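Local atomic coordinates of tumor necrosis factor receptor superfamily member 16 (Rattus norvegicus, PDB entry 1SG1), a protein that binds nerve growth factor and other neurotrophins with low affinity at the cell surface, through an extended extracellular region of cysteine-rich repeats. Residues E14-G24 / C29-C39; A96-V107 / C110-C121. All coordinates share one frame; numbering follows the deposited sequence.

Interaction 1 of 2, residues E14-G24 / C29-C39; sequences ECCKACNLGEG and CGANQTVCEPC
Cys19 SG and Cys36 SG are joined in a disulfide of 2.0 Å with a CB-SG-SG-CB torsion of -89°, and next to it the two chains pack most closely. Here Gly24 and Glu37 form an antiparallel hydrogen-bonded pair: Gly24 N donates a hydrogen bond to Glu37 O at 3.0 Å, and Glu37 N donates one back to Gly24 O at 3.1 Å. Two residues on, past the non-hydrogen-bonded pair Glu23 and Pro38, Cys39 N donates to Gly22 O in an almost straight bond of 3.1 Å. Proline, lacking an N-H, fits a position where none is called on to cross to Glu23. Gly22 is the third residue of a type II turn, Asn20 to Glu23, where the positive phi suits glycine. Asn20 ND2 reaches Glu23 OE1 at 2.8 Å, in the plane of its own amide, and so steadies the carboxylate while the Glu23 chain runs alongside the ring of Pro38.

A second disulfide, Cys16 to Cys29, ties the start of the pair. Pairs of disulfides bracing a short antiparallel hairpin and the loop beside it are characteristic of the cysteine-rich repeats of tumour necrosis factor receptors, where cross-links replace a large apolar core.

Between the two disulfides the contact opens to the surface. Gln33 bends at chi2 (-53°) and lays its amide across the base of the Lys17 side chain; its OE1 accepts Lys17 N at 3.0 Å, in the carbonyl plane. Thr34 turns its methyl CG2 against Cys19 SG. Beyond CG the Lys17 chain leads away, and Glu14 lies at the exposed margin, its OE1 hydrogen-bonded to Ser12 OG.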
# COMPACT_ATOMS: atom_id res chain seq x y z
N GLU C 14 37.69 26.63 10.36
CA GLU C 14 36.25 26.82 10.18
C GLU C 14 35.56 25.47 10.31
O GLU C 14 36.02 24.47 9.77
CB GLU C 14 35.91 27.40 8.81
CG GLU C 14 36.20 28.88 8.67
CD GLU C 14 37.66 29.18 8.43
OE1 GLU C 14 38.49 28.85 9.31
OE2 GLU C 14 37.99 29.74 7.36
N CYS C 15 34.46 25.46 11.05
CA CYS C 15 33.69 24.24 11.26
C CYS C 15 32.94 23.93 9.97
O CYS C 15 31.95 24.58 9.64
CB CYS C 15 32.70 24.42 12.42
SG CYS C 15 31.65 22.99 12.80
N CYS C 16 33.42 22.92 9.25
CA CYS C 16 32.82 22.51 8.00
C CYS C 16 31.30 22.49 8.12
O CYS C 16 30.75 22.07 9.14
CB CYS C 16 33.31 21.11 7.64
SG CYS C 16 35.10 21.10 7.29
N LYS C 17 30.63 22.96 7.07
CA LYS C 17 29.17 22.97 7.03
C LYS C 17 28.74 21.55 6.71
O LYS C 17 29.52 20.78 6.16
CB LYS C 17 28.65 23.91 5.94
CG LYS C 17 28.82 25.39 6.24
CD LYS C 17 28.36 26.23 5.06
CE LYS C 17 28.21 27.70 5.44
NZ LYS C 17 27.15 27.89 6.48
N ALA C 18 27.50 21.21 7.03
CA ALA C 18 27.02 19.87 6.76
C ALA C 18 25.93 19.83 5.69
O ALA C 18 25.12 20.75 5.58
CB ALA C 18 26.52 19.21 8.05
N CYS C 19 25.93 18.74 4.91
CA CYS C 19 24.94 18.53 3.85
C CYS C 19 23.71 17.93 4.51
O CYS C 19 23.71 16.79 4.94
CB CYS C 19 25.48 17.57 2.78
SG CYS C 19 26.99 18.17 1.98
N ASN C 20 22.67 18.75 4.58
CA ASN C 20 21.41 18.39 5.19
C ASN C 20 20.74 17.14 4.61
O ASN C 20 21.34 16.37 3.86
CB ASN C 20 20.47 19.59 5.12
CG ASN C 20 20.59 20.35 3.80
OD1 ASN C 20 19.94 21.38 3.61
ND2 ASN C 20 21.43 19.85 2.88
N LEU C 21 19.48 16.95 5.00
CA LEU C 21 18.69 15.81 4.55
C LEU C 21 18.31 15.96 3.09
O LEU C 21 17.78 17.00 2.69
CB LEU C 21 17.42 15.73 5.40
CG LEU C 21 17.01 14.41 6.04
CD1 LEU C 21 18.20 13.74 6.74
CD2 LEU C 21 15.90 14.72 7.02
N GLY C 22 18.59 14.94 2.29
CA GLY C 22 18.26 15.01 0.88
C GLY C 22 19.37 15.56 0.02
O GLY C 22 19.23 15.66 -1.19
N GLU C 23 20.47 15.92 0.66
CA GLU C 23 21.64 16.45 -0.05
C GLU C 23 22.89 15.69 0.38
O GLU C 23 23.07 15.43 1.56
CB GLU C 23 21.84 17.95 0.22
CG GLU C 23 21.10 18.87 -0.75
CD GLU C 23 21.64 20.30 -0.73
OE1 GLU C 23 21.59 20.95 0.34
OE2 GLU C 23 22.10 20.78 -1.80
N GLY C 24 23.73 15.35 -0.58
CA GLY C 24 24.96 14.64 -0.27
C GLY C 24 26.17 15.56 -0.39
O GLY C 24 26.04 16.74 -0.73
N CYS C 29 35.18 18.64 2.64
CA CYS C 29 35.81 19.85 3.14
C CYS C 29 37.26 19.58 3.53
O CYS C 29 37.56 18.72 4.35
CB CYS C 29 35.04 20.41 4.34
SG CYS C 29 35.33 19.60 5.94
N GLY C 30 38.14 20.33 2.88
CA GLY C 30 39.58 20.25 3.12
C GLY C 30 40.06 21.69 3.05
O GLY C 30 39.85 22.47 3.99
N ALA C 31 40.65 22.05 1.93
CA ALA C 31 41.11 23.41 1.76
C ALA C 31 39.93 24.40 1.86
O ALA C 31 40.10 25.54 2.28
CB ALA C 31 41.81 23.56 0.42
N ASN C 32 38.74 23.94 1.49
CA ASN C 32 37.56 24.80 1.52
C ASN C 32 36.39 24.25 2.34
O ASN C 32 36.44 23.13 2.85
CB ASN C 32 37.12 25.08 0.06
CG ASN C 32 38.28 25.50 -0.85
OD1 ASN C 32 38.58 26.68 -1.00
ND2 ASN C 32 38.95 24.51 -1.45
N GLN C 33 35.34 25.05 2.46
CA GLN C 33 34.13 24.75 3.22
C GLN C 33 33.52 23.34 3.20
O GLN C 33 33.73 22.56 4.12
CB GLN C 33 33.03 25.75 2.86
CG GLN C 33 32.73 26.79 3.93
CD GLN C 33 32.43 26.17 5.28
OE1 GLN C 33 31.89 25.07 5.38
NE2 GLN C 33 32.78 26.89 6.35
N THR C 34 32.71 23.07 2.17
CA THR C 34 32.01 21.80 1.94
C THR C 34 31.08 22.04 0.77
O THR C 34 30.35 23.03 0.77
CB THR C 34 31.06 21.38 3.07
OG1 THR C 34 31.79 21.16 4.27
CG2 THR C 34 30.34 20.08 2.70
N VAL C 35 31.09 21.14 -0.21
CA VAL C 35 30.19 21.30 -1.33
C VAL C 35 29.10 20.22 -1.34
O VAL C 35 29.38 19.03 -1.49
CB VAL C 35 30.97 21.36 -2.68
CG1 VAL C 35 31.95 20.24 -2.74
CG2 VAL C 35 30.01 21.31 -3.86
N CYS C 36 27.86 20.67 -1.15
CA CYS C 36 26.69 19.81 -1.12
C CYS C 36 25.82 19.96 -2.37
O CYS C 36 25.53 21.07 -2.81
CB CYS C 36 25.80 20.16 0.07
SG CYS C 36 26.61 20.14 1.70
N GLU C 37 25.42 18.85 -2.94
CA GLU C 37 24.49 18.92 -4.06
C GLU C 37 23.35 17.95 -3.76
O GLU C 37 23.55 16.91 -3.13
CB GLU C 37 25.18 18.56 -5.38
CG GLU C 37 25.37 17.07 -5.61
CD GLU C 37 25.90 16.76 -7.01
OE1 GLU C 37 27.12 16.94 -7.25
OE2 GLU C 37 25.09 16.34 -7.87
N PRO C 38 22.12 18.31 -4.17
CA PRO C 38 20.94 17.46 -3.94
C PRO C 38 21.05 16.07 -4.57
O PRO C 38 21.67 15.91 -5.62
CB PRO C 38 19.82 18.29 -4.56
CG PRO C 38 20.23 19.68 -4.25
CD PRO C 38 21.71 19.65 -4.62
N CYS C 39 20.44 15.08 -3.93
CA CYS C 39 20.42 13.72 -4.44
C CYS C 39 19.36 13.57 -5.53
O CYS C 39 18.44 14.38 -5.63
CB CYS C 39 20.11 12.73 -3.32
SG CYS C 39 21.20 12.86 -1.88

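Interaction 2 of 2, residues A96-V107 / C110-C121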
# COMPACT_ATOMS: atom_id res chain seq x y z
N ALA C 96 8.84 -19.75 -2.15
CA ALA C 96 7.43 -19.69 -2.51
C ALA C 96 6.60 -20.07 -1.29
O ALA C 96 6.94 -21.01 -0.57
CB ALA C 96 7.13 -20.62 -3.66
N CYS C 97 5.52 -19.33 -1.07
CA CYS C 97 4.61 -19.57 0.04
C CYS C 97 4.11 -21.02 0.03
O CYS C 97 3.99 -21.64 -1.03
CB CYS C 97 3.39 -18.66 -0.08
SG CYS C 97 3.67 -16.87 0.16
N SER C 98 3.83 -21.57 1.20
CA SER C 98 3.30 -22.92 1.23
C SER C 98 1.82 -22.79 0.88
O SER C 98 1.25 -21.71 1.00
CB SER C 98 3.46 -23.54 2.62
OG SER C 98 4.78 -24.00 2.82
N VAL C 99 1.22 -23.88 0.43
CA VAL C 99 -0.20 -23.85 0.07
C VAL C 99 -0.99 -24.76 0.98
O VAL C 99 -0.51 -25.81 1.38
CB VAL C 99 -0.46 -24.29 -1.41
CG1 VAL C 99 0.82 -24.17 -2.23
CG2 VAL C 99 -0.99 -25.71 -1.45
N CYS C 100 -2.19 -24.34 1.33
CA CYS C 100 -3.05 -25.16 2.16
C CYS C 100 -3.77 -26.03 1.14
O CYS C 100 -4.66 -25.56 0.41
CB CYS C 100 -4.02 -24.30 2.94
SG CYS C 100 -3.22 -23.04 3.98
N GLU C 101 -3.33 -27.29 1.06
CA GLU C 101 -3.89 -28.24 0.11
C GLU C 101 -5.40 -28.43 0.32
O GLU C 101 -5.98 -27.90 1.27
CB GLU C 101 -3.19 -29.59 0.28
CG GLU C 101 -1.67 -29.54 0.22
CD GLU C 101 -1.15 -29.24 -1.16
OE1 GLU C 101 -1.95 -29.30 -2.11
OE2 GLU C 101 0.07 -28.95 -1.30
N VAL C 102 -6.03 -29.17 -0.59
CA VAL C 102 -7.46 -29.42 -0.44
C VAL C 102 -7.66 -30.15 0.89
O VAL C 102 -6.87 -31.01 1.26
CB VAL C 102 -8.00 -30.30 -1.58
CG1 VAL C 102 -9.47 -30.57 -1.35
CG2 VAL C 102 -7.80 -29.60 -2.91
N GLY C 103 -8.70 -29.77 1.63
CA GLY C 103 -8.95 -30.39 2.90
C GLY C 103 -8.16 -29.71 3.98
O GLY C 103 -8.13 -30.15 5.12
N SER C 104 -7.53 -28.61 3.60
CA SER C 104 -6.70 -27.80 4.50
C SER C 104 -6.94 -26.31 4.22
O SER C 104 -7.10 -25.92 3.06
CB SER C 104 -5.24 -28.16 4.27
OG SER C 104 -4.38 -27.42 5.11
N GLY C 105 -6.95 -25.48 5.26
CA GLY C 105 -7.20 -24.05 5.06
C GLY C 105 -6.36 -22.97 5.73
O GLY C 105 -5.72 -23.16 6.78
N LEU C 106 -6.39 -21.79 5.12
CA LEU C 106 -5.64 -20.65 5.62
C LEU C 106 -5.88 -20.27 7.09
O LEU C 106 -7.02 -20.25 7.55
CB LEU C 106 -5.92 -19.42 4.75
CG LEU C 106 -5.30 -18.12 5.27
CD1 LEU C 106 -3.85 -18.35 5.58
CD2 LEU C 106 -5.44 -17.05 4.25
N VAL C 107 -4.81 -19.98 7.82
CA VAL C 107 -4.93 -19.57 9.22
C VAL C 107 -4.25 -18.23 9.32
O VAL C 107 -4.80 -17.26 9.82
CB VAL C 107 -4.18 -20.49 10.19
CG1 VAL C 107 -4.48 -20.06 11.57
CG2 VAL C 107 -4.58 -21.91 10.01
N CYS C 110 0.46 -15.49 4.20
CA CYS C 110 1.87 -15.54 3.82
C CYS C 110 2.33 -14.17 3.34
O CYS C 110 2.06 -13.79 2.21
CB CYS C 110 2.08 -16.55 2.70
SG CYS C 110 3.81 -16.71 2.17
N GLN C 111 3.03 -13.47 4.22
CA GLN C 111 3.53 -12.14 3.96
C GLN C 111 4.95 -12.01 4.48
O GLN C 111 5.26 -12.48 5.58
CB GLN C 111 2.65 -11.10 4.65
CG GLN C 111 1.18 -11.45 4.71
CD GLN C 111 0.35 -10.28 5.18
OE1 GLN C 111 0.71 -9.60 6.15
NE2 GLN C 111 -0.77 -10.02 4.50
N ASP C 112 5.77 -11.32 3.69
CA ASP C 112 7.19 -11.06 3.96
C ASP C 112 7.99 -12.14 4.68
O ASP C 112 8.40 -13.12 4.06
CB ASP C 112 7.39 -9.71 4.66
CG ASP C 112 6.47 -9.52 5.83
OD1 ASP C 112 5.38 -8.93 5.62
OD2 ASP C 112 6.84 -9.97 6.94
N LYS C 113 8.24 -11.97 5.97
CA LYS C 113 9.02 -12.94 6.73
C LYS C 113 8.20 -14.15 7.17
O LYS C 113 8.72 -15.11 7.70
CB LYS C 113 9.58 -12.24 7.96
CG LYS C 113 8.52 -11.44 8.73
CD LYS C 113 7.58 -12.32 9.56
CE LYS C 113 6.67 -11.47 10.43
NZ LYS C 113 5.83 -12.29 11.34
N GLN C 114 6.90 -14.07 6.93
CA GLN C 114 5.95 -15.10 7.33
C GLN C 114 5.48 -16.04 6.24
O GLN C 114 4.84 -15.61 5.28
CB GLN C 114 4.73 -14.41 7.95
CG GLN C 114 3.66 -15.36 8.43
CD GLN C 114 4.09 -16.17 9.63
OE1 GLN C 114 4.42 -15.61 10.68
NE2 GLN C 114 4.08 -17.49 9.48
N ASN C 115 5.78 -17.33 6.37
CA ASN C 115 5.28 -18.29 5.39
C ASN C 115 3.88 -18.66 5.86
O ASN C 115 3.55 -18.56 7.05
CB ASN C 115 6.17 -19.54 5.33
CG ASN C 115 5.62 -20.61 4.39
OD1 ASN C 115 5.02 -20.33 3.36
ND2 ASN C 115 5.85 -21.86 4.74
N THR C 116 3.05 -19.05 4.89
CA THR C 116 1.67 -19.48 5.11
C THR C 116 1.52 -20.46 6.26
O THR C 116 2.21 -21.48 6.30
CB THR C 116 1.15 -20.22 3.88
OG1 THR C 116 1.38 -19.44 2.71
CG2 THR C 116 -0.33 -20.52 4.02
N VAL C 117 0.61 -20.14 7.18
CA VAL C 117 0.28 -21.05 8.29
C VAL C 117 -1.05 -21.73 7.94
O VAL C 117 -2.10 -21.07 7.94
CB VAL C 117 0.05 -20.31 9.60
CG1 VAL C 117 -0.43 -21.31 10.66
CG2 VAL C 117 1.31 -19.62 10.05
N CYS C 118 -1.01 -23.02 7.63
CA CYS C 118 -2.24 -23.75 7.28
C CYS C 118 -2.94 -24.49 8.41
O CYS C 118 -2.46 -24.58 9.52
CB CYS C 118 -1.97 -24.73 6.16
SG CYS C 118 -1.49 -23.91 4.61
N GLU C 119 -4.10 -25.04 8.07
CA GLU C 119 -4.93 -25.75 9.03
C GLU C 119 -5.72 -26.88 8.37
O GLU C 119 -6.24 -26.72 7.27
CB GLU C 119 -5.89 -24.74 9.64
CG GLU C 119 -6.96 -25.25 10.55
CD GLU C 119 -7.85 -24.12 11.02
OE1 GLU C 119 -8.53 -23.49 10.18
OE2 GLU C 119 -7.84 -23.83 12.23
N GLU C 120 -5.77 -28.02 9.03
CA GLU C 120 -6.52 -29.16 8.55
C GLU C 120 -7.91 -28.68 8.95
O GLU C 120 -8.11 -28.28 10.10
CB GLU C 120 -6.14 -30.40 9.35
CG GLU C 120 -6.24 -31.72 8.61
CD GLU C 120 -5.25 -31.84 7.47
OE1 GLU C 120 -4.12 -31.31 7.60
OE2 GLU C 120 -5.60 -32.47 6.44
N CYS C 121 -8.84 -28.67 7.99
CA CYS C 121 -10.20 -28.20 8.22
C CYS C 121 -10.89 -28.90 9.37
O CYS C 121 -10.94 -30.13 9.46
CB CYS C 121 -11.03 -28.33 6.93
SG CYS C 121 -10.51 -27.19 5.60
O HOH W 1 -9.09 -22.00 7.63
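Two disulfides and a weakly bonded antiparallel pair, 104-106 against 117-120, join 96-107 to 110-121 in the third quarter of the modelled chain. Cys97 pairs with Cys110 and Cys100 with Cys118, and between these cross-links a polar cluster closes on Ser98. Asn115, its CG anti to the backbone N (chi1 176°), uses both ends of its amide: OD1 accepts Ser98 N at 2.8 Å on a lone pair, while ND2 gives a nearly straight bond of 3.1 Å to Ser98 OG. Asparagine suits the place because one amide offers both acceptor and donor. Threonine adds a hydroxyl and a methyl: Thr116 OG1 donates to Ser98 O at 2.8 Å, and CG2 turns toward Cys100 SG.

This is the disulfide-braced hairpin of a TNF-receptor cysteine-rich repeat. At its far end Ser104 OG reaches Glu119 O at 2.9 Å from above the carbonyl plane. Gly103 occupies the third place of a type II turn, with the positive phi that glycine accepts. Where the chain turns a corner, Val107 N donates a bent hydrogen bond to Val117 O at 2.9 Å, and the two valine side chains touch beside it. A water bridges Leu106 O and Glu119 OE1; that carboxylate also meets a basic side chain of another protein chain.

Interaction 1 comes first along the chain and closes before interaction 2 opens. Their centres are 51 Å apart, with about 26 Å between nearest atoms, and they lie on opposite sides of the chain's centre. They share no strand or sheet: each holds its own two-stranded antiparallel hairpin, 23-27 with 35-38 and 104-108 with 117-120. Each also ends in a cysteine bonded onward, Cys39 to Cys55 and Cys121 to Cys136, which links the hairpin to the next portion of chain. The same disulfide-braced design thus recurs along a rod-like receptor, and both regions come within reach of another protein chain, so the receptor is probably met at more than one place.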